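Local coordinates for protein Dot/Icm T4SS effector (Legionella pneumophila, PDB 6VVE) that acts as a secreted effector kinase of Legionella that is switched on by inositol hexakisphosphate of the host cell and binds ADP with manganese, at residues 33-37 with 48-54; 148-153 with 195-199; 232-237 with 284-290. One frame throughout, in Å; residues are numbered along the deposited sequence.

Interaction 1: residues 33-37 with 48-54; sequences NEVYA and YVLMWKS. With IHP (inositol hexakisphosphate), chain B.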
# COMPACT_ATOMS: atom_id res chain seq x y z
N ASN A 33 -19.86 15.88 1.62
CA ASN A 33 -19.61 14.74 2.50
C ASN A 33 -18.47 13.87 2.00
O ASN A 33 -18.49 12.65 2.17
CB ASN A 33 -20.87 13.89 2.68
CG ASN A 33 -22.04 14.69 3.23
OD1 ASN A 33 -22.06 15.05 4.41
ND2 ASN A 33 -23.02 14.97 2.38
N GLU A 34 -17.47 14.48 1.37
CA GLU A 34 -16.29 13.77 0.89
C GLU A 34 -15.08 14.68 1.07
O GLU A 34 -15.12 15.85 0.68
CB GLU A 34 -16.43 13.37 -0.58
CG GLU A 34 -17.64 12.49 -0.89
CD GLU A 34 -17.55 11.12 -0.24
OE1 GLU A 34 -16.44 10.77 0.25
OE2 GLU A 34 -18.58 10.41 -0.21
N VAL A 35 -14.01 14.14 1.65
CA VAL A 35 -12.78 14.88 1.88
C VAL A 35 -11.80 14.52 0.76
O VAL A 35 -11.44 13.35 0.59
CB VAL A 35 -12.18 14.56 3.26
CG1 VAL A 35 -10.78 15.15 3.39
CG2 VAL A 35 -13.09 15.09 4.36
N TYR A 36 -11.38 15.54 0.01
CA TYR A 36 -10.49 15.38 -1.13
C TYR A 36 -9.15 16.05 -0.86
O TYR A 36 -9.04 16.99 -0.06
CB TYR A 36 -11.09 16.01 -2.40
CG TYR A 36 -12.42 15.46 -2.83
CD1 TYR A 36 -13.61 15.96 -2.32
CD2 TYR A 36 -12.50 14.45 -3.79
CE1 TYR A 36 -14.82 15.47 -2.72
CE2 TYR A 36 -13.72 13.95 -4.20
CZ TYR A 36 -14.87 14.46 -3.66
OH TYR A 36 -16.09 13.96 -4.07
N ALA A 37 -8.12 15.55 -1.55
CA ALA A 37 -6.83 16.22 -1.65
C ALA A 37 -6.66 16.71 -3.08
O ALA A 37 -6.80 15.92 -4.03
CB ALA A 37 -5.69 15.29 -1.25
N TYR A 48 -7.46 15.81 -8.35
CA TYR A 48 -7.91 15.53 -6.99
C TYR A 48 -7.92 14.02 -6.75
O TYR A 48 -7.93 13.21 -7.68
CB TYR A 48 -9.31 16.11 -6.73
CG TYR A 48 -10.37 15.50 -7.62
CD1 TYR A 48 -10.64 16.03 -8.87
CD2 TYR A 48 -11.10 14.39 -7.20
CE1 TYR A 48 -11.61 15.48 -9.69
CE2 TYR A 48 -12.07 13.83 -8.01
CZ TYR A 48 -12.32 14.37 -9.25
OH TYR A 48 -13.28 13.82 -10.06
N VAL A 49 -7.93 13.66 -5.47
CA VAL A 49 -8.12 12.28 -5.04
C VAL A 49 -9.07 12.28 -3.85
O VAL A 49 -9.09 13.21 -3.04
CB VAL A 49 -6.80 11.59 -4.66
CG1 VAL A 49 -5.91 11.44 -5.90
CG2 VAL A 49 -6.09 12.36 -3.55
N LEU A 50 -9.85 11.21 -3.73
CA LEU A 50 -10.78 11.04 -2.62
C LEU A 50 -10.02 10.41 -1.45
O LEU A 50 -9.29 9.43 -1.63
CB LEU A 50 -11.96 10.17 -3.03
CG LEU A 50 -12.89 9.65 -1.94
CD1 LEU A 50 -13.44 10.76 -1.06
CD2 LEU A 50 -14.04 8.86 -2.59
N MSE A 51 -10.20 10.99 -0.26
CA MSE A 51 -9.54 10.47 0.94
C MSE A 51 -10.49 9.64 1.81
O MSE A 51 -10.16 8.51 2.17
CB MSE A 51 -8.94 11.62 1.76
CG MSE A 51 -7.93 12.48 1.00
SE MSE A 51 -6.37 11.52 0.28
CE MSE A 51 -5.76 10.60 1.87
N TRP A 52 -11.66 10.19 2.15
CA TRP A 52 -12.64 9.45 2.93
C TRP A 52 -13.98 10.19 2.89
O TRP A 52 -14.06 11.33 2.41
CB TRP A 52 -12.18 9.26 4.39
CG TRP A 52 -11.95 10.54 5.14
CD1 TRP A 52 -12.89 11.36 5.69
CD2 TRP A 52 -10.68 11.14 5.44
NE1 TRP A 52 -12.29 12.43 6.30
CE2 TRP A 52 -10.93 12.32 6.16
CE3 TRP A 52 -9.35 10.79 5.15
CZ2 TRP A 52 -9.91 13.16 6.60
CZ3 TRP A 52 -8.33 11.62 5.59
CH2 TRP A 52 -8.62 12.79 6.31
N LYS A 53 -15.02 9.53 3.40
CA LYS A 53 -16.35 10.10 3.49
C LYS A 53 -16.54 10.76 4.85
O LYS A 53 -16.09 10.23 5.87
CB LYS A 53 -17.42 9.03 3.27
CG LYS A 53 -18.85 9.56 3.24
CD LYS A 53 -19.82 8.51 2.71
CE LYS A 53 -21.26 9.03 2.65
NZ LYS A 53 -21.52 9.85 1.43
N SER A 54 -17.20 11.91 4.86
CA SER A 54 -17.36 12.73 6.05
C SER A 54 -18.82 12.79 6.48
O SER A 54 -19.72 12.82 5.64
CB SER A 54 -16.83 14.15 5.80
OG SER A 54 -17.30 15.07 6.78
C1 IHP B . -15.81 15.46 11.57
C2 IHP B . -16.52 16.41 12.55
C3 IHP B . -15.51 17.33 13.25
C4 IHP B . -14.70 18.13 12.22
C5 IHP B . -13.91 17.16 11.31
C6 IHP B . -14.84 16.16 10.61
O11 IHP B . -16.79 14.83 10.77
P1 IHP B . -17.11 13.24 11.01
O21 IHP B . -17.21 12.54 9.68
O31 IHP B . -16.02 12.62 11.85
O41 IHP B . -18.44 13.11 11.75
O12 IHP B . -17.17 15.61 13.51
P2 IHP B . -18.77 15.89 13.82
O22 IHP B . -19.32 16.87 12.81
O32 IHP B . -19.51 14.59 13.71
O42 IHP B . -18.91 16.46 15.21
O13 IHP B . -14.63 16.54 13.99
P3 IHP B . -14.22 16.95 15.52
O23 IHP B . -15.15 18.05 16.02
O33 IHP B . -14.35 15.72 16.41
O43 IHP B . -12.79 17.44 15.56
O14 IHP B . -13.81 18.98 12.87
P4 IHP B . -13.79 20.56 12.39
O24 IHP B . -15.13 21.19 12.62
O34 IHP B . -13.48 20.61 10.90
O44 IHP B . -12.73 21.31 13.17
O15 IHP B . -13.24 17.89 10.34
P5 IHP B . -11.60 17.96 10.39
O25 IHP B . -11.14 19.31 9.88
O35 IHP B . -11.11 17.78 11.81
O45 IHP B . -11.04 16.86 9.52
O16 IHP B . -14.04 15.16 10.00
P6 IHP B . -13.96 15.09 8.36
O26 IHP B . -14.22 13.68 7.89
O36 IHP B . -14.98 16.03 7.75
O46 IHP B . -12.57 15.53 7.94
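Strands 34-37 and 48-53 run antiparallel, their short axes 4.6 Å apart at closest approach, and the pairing slips by one residue between Val35 and Tyr36. Val35 N gives a nearly straight bond to Trp52 O (2.9 Å), while Val35 O accepts a hydrogen bond from Met51 N, here a selenomethionine; two residues thus face one, which defines a classic beta bulge. Ala37 and Val49 form a regular hydrogen-bonded pair beyond it. The bulge lies in the hairpin of strands 34-41 and 44-53, and its Trp52 end reaches the bound inositol hexakisphosphate. There Val35 CB sits over one face of the indole, 3.9 Å from the centroid of the Trp52 five-membered ring, a CH-pi contact. With CG set between the backbone N and the carbonyl carbon (chi1 60°), Trp52 lies alongside Val35, and Trp52 NE1 donates to IHP O26 at 2.8 Å. Ser54 OG donates to IHP O36, on the same phosphate, at 2.7 Å, so two residues, one on either side of Lys53 in the sequence, grip one group; Arg30 and Lys91 are among the other ligand partners. On the other face of the sheet Glu34 bends back over Lys53, Glu34 OE2 making a long, weak salt bridge to Lys53 NZ (3.4 Å), and Leu50 CD1 packs against the same carboxylate. Tyr36 and Tyr48 run side by side, ring planes turned 82°, Tyr36 CD2 meeting Tyr48 CD2 at 3.7 Å.

Interaction 2: residues 148-153 with 195-199; sequences INAIPI and IATEE. With ADP (adenosine-5'-diphosphate), chain C.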
# COMPACT_ATOMS: atom_id res chain seq x y z
N ILE A 148 -13.01 -0.01 6.57
CA ILE A 148 -13.34 -1.16 5.74
C ILE A 148 -13.93 -2.25 6.63
O ILE A 148 -13.79 -2.23 7.86
CB ILE A 148 -12.11 -1.68 4.97
CG1 ILE A 148 -11.01 -2.11 5.94
CG2 ILE A 148 -11.60 -0.60 4.02
CD1 ILE A 148 -9.73 -2.56 5.25
N ASN A 149 -14.60 -3.21 5.99
CA ASN A 149 -15.33 -4.27 6.69
C ASN A 149 -14.80 -5.62 6.23
O ASN A 149 -15.00 -6.01 5.07
CB ASN A 149 -16.83 -4.15 6.42
CG ASN A 149 -17.42 -2.86 6.94
OD1 ASN A 149 -17.62 -2.70 8.15
ND2 ASN A 149 -17.72 -1.93 6.04
N ALA A 150 -14.14 -6.33 7.14
CA ALA A 150 -13.54 -7.61 6.80
C ALA A 150 -14.61 -8.70 6.69
O ALA A 150 -15.62 -8.69 7.39
CB ALA A 150 -12.51 -8.02 7.86
N ILE A 151 -14.37 -9.64 5.78
CA ILE A 151 -15.25 -10.79 5.62
C ILE A 151 -14.39 -12.05 5.53
O ILE A 151 -13.16 -11.94 5.40
CB ILE A 151 -16.15 -10.64 4.39
CG1 ILE A 151 -15.32 -10.47 3.12
CG2 ILE A 151 -17.10 -9.46 4.57
CD1 ILE A 151 -15.90 -11.19 1.92
N PRO A 152 -14.97 -13.24 5.60
CA PRO A 152 -14.16 -14.46 5.58
C PRO A 152 -13.31 -14.56 4.33
O PRO A 152 -13.60 -13.98 3.28
CB PRO A 152 -15.19 -15.60 5.64
CG PRO A 152 -16.38 -14.98 6.28
CD PRO A 152 -16.40 -13.54 5.82
N ILE A 153 -12.23 -15.34 4.45
CA ILE A 153 -11.31 -15.61 3.35
C ILE A 153 -11.42 -17.08 2.98
O ILE A 153 -11.37 -17.95 3.85
CB ILE A 153 -9.87 -15.24 3.73
CG1 ILE A 153 -9.41 -16.01 4.97
CG2 ILE A 153 -9.76 -13.74 3.99
CD1 ILE A 153 -8.04 -16.64 4.82
N ILE A 195 -6.84 -7.43 4.37
CA ILE A 195 -8.26 -7.48 4.72
C ILE A 195 -9.05 -7.78 3.45
O ILE A 195 -8.88 -7.10 2.43
CB ILE A 195 -8.74 -6.16 5.35
CG1 ILE A 195 -7.79 -5.70 6.46
CG2 ILE A 195 -10.15 -6.34 5.90
CD1 ILE A 195 -7.68 -6.66 7.62
N ALA A 196 -9.91 -8.78 3.52
CA ALA A 196 -10.78 -9.15 2.41
C ALA A 196 -12.14 -8.51 2.60
O ALA A 196 -12.77 -8.66 3.65
CB ALA A 196 -10.92 -10.67 2.31
N THR A 197 -12.60 -7.78 1.58
CA THR A 197 -13.94 -7.22 1.54
C THR A 197 -14.76 -7.98 0.50
O THR A 197 -14.34 -9.01 -0.02
CB THR A 197 -13.88 -5.72 1.23
OG1 THR A 197 -13.36 -5.53 -0.09
CG2 THR A 197 -12.99 -5.01 2.24
N GLU A 198 -15.96 -7.46 0.21
CA GLU A 198 -16.84 -8.13 -0.73
C GLU A 198 -16.17 -8.30 -2.10
O GLU A 198 -16.15 -9.40 -2.66
CB GLU A 198 -18.15 -7.35 -0.87
CG GLU A 198 -18.94 -7.22 0.42
CD GLU A 198 -19.51 -8.54 0.90
OE1 GLU A 198 -19.41 -9.55 0.16
OE2 GLU A 198 -20.06 -8.58 2.01
N GLU A 199 -15.61 -7.21 -2.63
CA GLU A 199 -15.13 -7.20 -4.00
C GLU A 199 -13.66 -7.55 -4.14
O GLU A 199 -13.24 -8.01 -5.21
CB GLU A 199 -15.36 -5.81 -4.62
CG GLU A 199 -16.79 -5.32 -4.57
CD GLU A 199 -17.65 -5.93 -5.66
OE1 GLU A 199 -18.42 -5.18 -6.29
OE2 GLU A 199 -17.54 -7.15 -5.88
PB ADP C . -1.02 -3.37 13.12
O1B ADP C . -0.51 -4.40 12.14
O2B ADP C . -1.87 -3.94 14.22
O3B ADP C . 0.03 -2.37 13.59
PA ADP C . -3.05 -1.39 12.86
O1A ADP C . -3.19 -0.31 11.82
O2A ADP C . -2.59 -1.03 14.25
O3A ADP C . -2.04 -2.48 12.23
O5' ADP C . -4.47 -2.12 12.96
C5' ADP C . -4.82 -2.93 14.07
C4' ADP C . -6.21 -3.49 13.86
O4' ADP C . -7.19 -2.44 13.76
C3' ADP C . -6.34 -4.35 12.58
O3' ADP C . -6.03 -5.70 12.77
C2' ADP C . -7.81 -4.14 12.19
O2' ADP C . -8.62 -5.15 12.75
C1' ADP C . -8.18 -2.76 12.77
N9 ADP C . -8.17 -1.78 11.67
C8 ADP C . -7.10 -1.06 11.28
N7 ADP C . -7.41 -0.27 10.22
C5 ADP C . -8.71 -0.48 9.93
C6 ADP C . -9.66 0.04 8.94
N6 ADP C . -9.27 0.96 8.05
N1 ADP C . -10.93 -0.44 8.96
C2 ADP C . -11.33 -1.37 9.86
N3 ADP C . -10.50 -1.88 10.80
C4 ADP C . -9.21 -1.48 10.88
O HOH W 1 -16.94 -5.81 3.03
O HOH W 2 -10.32 -10.73 5.86
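The loop that follows strand 142-146 holds the adenine of ADP, as the hinge of a protein kinase does, and here it leans on the short two-stranded hairpin of strands 194-196 and 201-203. Ile148 faces both ways: its backbone N donates to ADP N1 (3.2 Å, angle at H 164°), while its side chain turns to the hairpin. A chi1 of 60° tucks CG1 of Ile148 in over its own backbone, and an extended chi2 carries Ile148 CD1 on to Ile195 CB at 3.7 Å. Ile204, another residue of the ADP pocket, touches both isoleucines. Next along the loop, Ala150 CB presses on Ile195 CG2 at 3.5 Å, tighter than an ordinary carbon-carbon contact. The one direct hydrogen bond between the segments runs from Ile151 N to Ala196 O (2.8 Å), and the CA-H of Ala150 approaches the same oxygen. Water contributes two further bridges: one joins Ile151 O to Ala196 N, while the other donates to Asn149 O and is held only weakly by Glu198 N. Lys161 NZ, on helix 159-174, hydrogen-bonds to the carbonyl oxygens of Thr197 and Glu198 and so ties the turn of the hairpin to that helix. Beyond the hydrogen bond, Ile151 CG1 lies close to Ala196 O, and Ile151 CD1 reaches over to Thr197 O, 3.3 Å away.

Interaction 3: residues 232-237 with 284-290; sequences WLYVYN and ISLPKKL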
# COMPACT_ATOMS: atom_id res chain seq x y z
N TRP A 232 5.68 -8.26 -3.47
CA TRP A 232 4.50 -8.90 -4.05
C TRP A 232 4.71 -10.40 -4.22
O TRP A 232 3.77 -11.19 -4.05
CB TRP A 232 4.20 -8.26 -5.41
CG TRP A 232 5.30 -8.49 -6.40
CD1 TRP A 232 6.42 -7.73 -6.56
CD2 TRP A 232 5.40 -9.55 -7.35
NE1 TRP A 232 7.22 -8.25 -7.55
CE2 TRP A 232 6.61 -9.37 -8.06
CE3 TRP A 232 4.59 -10.64 -7.67
CZ2 TRP A 232 7.01 -10.23 -9.07
CZ3 TRP A 232 4.99 -11.50 -8.69
CH2 TRP A 232 6.19 -11.29 -9.37
N LEU A 233 5.93 -10.82 -4.57
CA LEU A 233 6.19 -12.23 -4.80
C LEU A 233 6.14 -13.02 -3.51
O LEU A 233 5.65 -14.16 -3.49
CB LEU A 233 7.55 -12.40 -5.48
CG LEU A 233 7.98 -13.80 -5.89
CD1 LEU A 233 7.09 -14.33 -7.00
CD2 LEU A 233 9.45 -13.80 -6.32
N TYR A 234 6.65 -12.43 -2.41
CA TYR A 234 6.64 -13.14 -1.13
C TYR A 234 5.21 -13.40 -0.66
O TYR A 234 4.89 -14.50 -0.18
CB TYR A 234 7.37 -12.33 -0.07
CG TYR A 234 8.76 -11.84 -0.44
CD1 TYR A 234 9.49 -12.45 -1.46
CD2 TYR A 234 9.35 -10.80 0.26
CE1 TYR A 234 10.75 -12.00 -1.79
CE2 TYR A 234 10.63 -10.35 -0.05
CZ TYR A 234 11.31 -10.94 -1.09
OH TYR A 234 12.56 -10.48 -1.40
N VAL A 235 4.34 -12.40 -0.79
CA VAL A 235 2.95 -12.56 -0.38
C VAL A 235 2.29 -13.69 -1.16
O VAL A 235 1.65 -14.58 -0.59
CB VAL A 235 2.18 -11.23 -0.54
CG1 VAL A 235 0.71 -11.42 -0.19
CG2 VAL A 235 2.80 -10.14 0.33
N TYR A 236 2.44 -13.66 -2.49
CA TYR A 236 1.75 -14.65 -3.31
C TYR A 236 2.25 -16.07 -3.02
O TYR A 236 1.45 -17.00 -2.88
CB TYR A 236 1.93 -14.33 -4.79
CG TYR A 236 1.06 -15.21 -5.66
CD1 TYR A 236 -0.28 -14.89 -5.88
CD2 TYR A 236 1.57 -16.34 -6.27
CE1 TYR A 236 -1.08 -15.69 -6.68
CE2 TYR A 236 0.78 -17.14 -7.08
CZ TYR A 236 -0.55 -16.82 -7.27
OH TYR A 236 -1.35 -17.61 -8.05
N ASN A 237 3.57 -16.25 -2.96
CA ASN A 237 4.12 -17.58 -2.76
C ASN A 237 3.83 -18.11 -1.36
O ASN A 237 3.68 -19.32 -1.19
CB ASN A 237 5.63 -17.58 -3.02
CG ASN A 237 5.95 -17.72 -4.49
OD1 ASN A 237 6.29 -18.81 -4.97
ND2 ASN A 237 5.84 -16.62 -5.23
N ILE A 284 9.01 -21.27 -7.97
CA ILE A 284 8.18 -20.20 -7.45
C ILE A 284 6.82 -20.27 -8.13
O ILE A 284 6.65 -20.88 -9.19
CB ILE A 284 8.81 -18.81 -7.67
CG1 ILE A 284 8.97 -18.52 -9.16
CG2 ILE A 284 10.16 -18.73 -6.98
CD1 ILE A 284 9.39 -17.08 -9.47
N SER A 285 5.85 -19.61 -7.51
CA SER A 285 4.52 -19.42 -8.07
C SER A 285 4.39 -18.00 -8.59
O SER A 285 5.11 -17.09 -8.17
CB SER A 285 3.44 -19.70 -7.02
OG SER A 285 3.54 -21.04 -6.57
N LEU A 286 3.44 -17.81 -9.50
CA LEU A 286 3.16 -16.50 -10.05
C LEU A 286 1.64 -16.36 -10.21
O LEU A 286 0.97 -17.35 -10.51
CB LEU A 286 3.83 -16.30 -11.42
CG LEU A 286 5.35 -16.32 -11.46
CD1 LEU A 286 5.83 -16.29 -12.91
CD2 LEU A 286 5.93 -15.16 -10.68
N PRO A 287 1.11 -15.15 -10.02
CA PRO A 287 -0.31 -14.94 -10.33
C PRO A 287 -0.61 -15.41 -11.75
O PRO A 287 0.21 -15.28 -12.65
CB PRO A 287 -0.48 -13.42 -10.19
CG PRO A 287 0.58 -13.02 -9.21
CD PRO A 287 1.76 -13.93 -9.51
N LYS A 288 -1.81 -15.97 -11.93
CA LYS A 288 -2.15 -16.58 -13.21
C LYS A 288 -1.94 -15.62 -14.37
O LYS A 288 -1.41 -15.99 -15.41
CB LYS A 288 -3.59 -17.08 -13.18
CG LYS A 288 -3.92 -18.08 -14.28
CD LYS A 288 -5.39 -18.48 -14.25
CE LYS A 288 -5.61 -19.81 -14.96
NZ LYS A 288 -5.08 -19.82 -16.35
N LYS A 289 -2.36 -14.35 -14.20
CA LYS A 289 -2.29 -13.41 -15.31
C LYS A 289 -0.85 -13.04 -15.64
O LYS A 289 -0.53 -12.79 -16.81
CB LYS A 289 -3.09 -12.15 -14.99
CG LYS A 289 -3.18 -11.18 -16.15
CD LYS A 289 -4.10 -10.01 -15.85
CE LYS A 289 -4.31 -9.15 -17.10
NZ LYS A 289 -5.29 -8.05 -16.86
N LEU A 290 0.03 -12.98 -14.64
CA LEU A 290 1.43 -12.65 -14.91
C LEU A 290 2.11 -13.79 -15.66
O LEU A 290 2.85 -13.55 -16.62
CB LEU A 290 2.16 -12.33 -13.61
CG LEU A 290 3.65 -12.01 -13.74
CD1 LEU A 290 3.87 -10.84 -14.68
CD2 LEU A 290 4.26 -11.73 -12.37
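One face of the Tyr236 ring is laid against Pro287, whose CD stands 4.0 Å from the ring centroid and only 8° off its normal, a CH-pi contact, while Ser285 CB comes in at the ring edge. CG of Tyr236 lies opposite the backbone N (chi1 -171°), which carries the ring out from helix 231-239 across the proline. The indole of Trp232 has Leu233 CB over the centre of one face; at its edge it meets Leu286 CD2 and Pro287 CD, and Trp232 CH2 touches Leu290 CD2 at 3.6 Å. Asn237 adds the polar part. Asn237 OD1 accepts from Ser285 N (2.7 Å, angle at H 172°), and Asn237 ND2 makes two bonds, to Ser285 O at 3.1 Å and to Leu233 O one turn back, so three bonds fix the rotation of the buried amide. Leu233 O also receives Asn237 N, from the opposite face of its carbonyl plane. Pro287 occupies the N-cap position of helix 288-299, so the contact sets the start of this last helix against helix 231-239. Helix 159-174 completes the junction: its Glu163 binds both Tyr236 OH and Lys288 N, while helices 253-262 and 272-280 pack around Leu233 and Ile284.

From the N terminus the three contacts follow in series, none nested or crossed, an example of a chain divided into successive closed loops. Interaction 1 comes first and closes a tight hairpin of ten intervening residues at the inositol hexakisphosphate pocket. Interaction 2 then spans 41 residues, including helix 159-174, and joins the adenine-binding loop to the small hairpin of strands 194-196 and 201-203. Interaction 3 closes a loop of 46 residues, nearly half of them helical and none in a strand, and brings the C-terminal helix to helix 231-239. Interactions 1 and 3 lie on opposite sides of the chain's centre, with centres 33 Å apart. Helix 159-174 has side chains reaching both interactions 2 and 3.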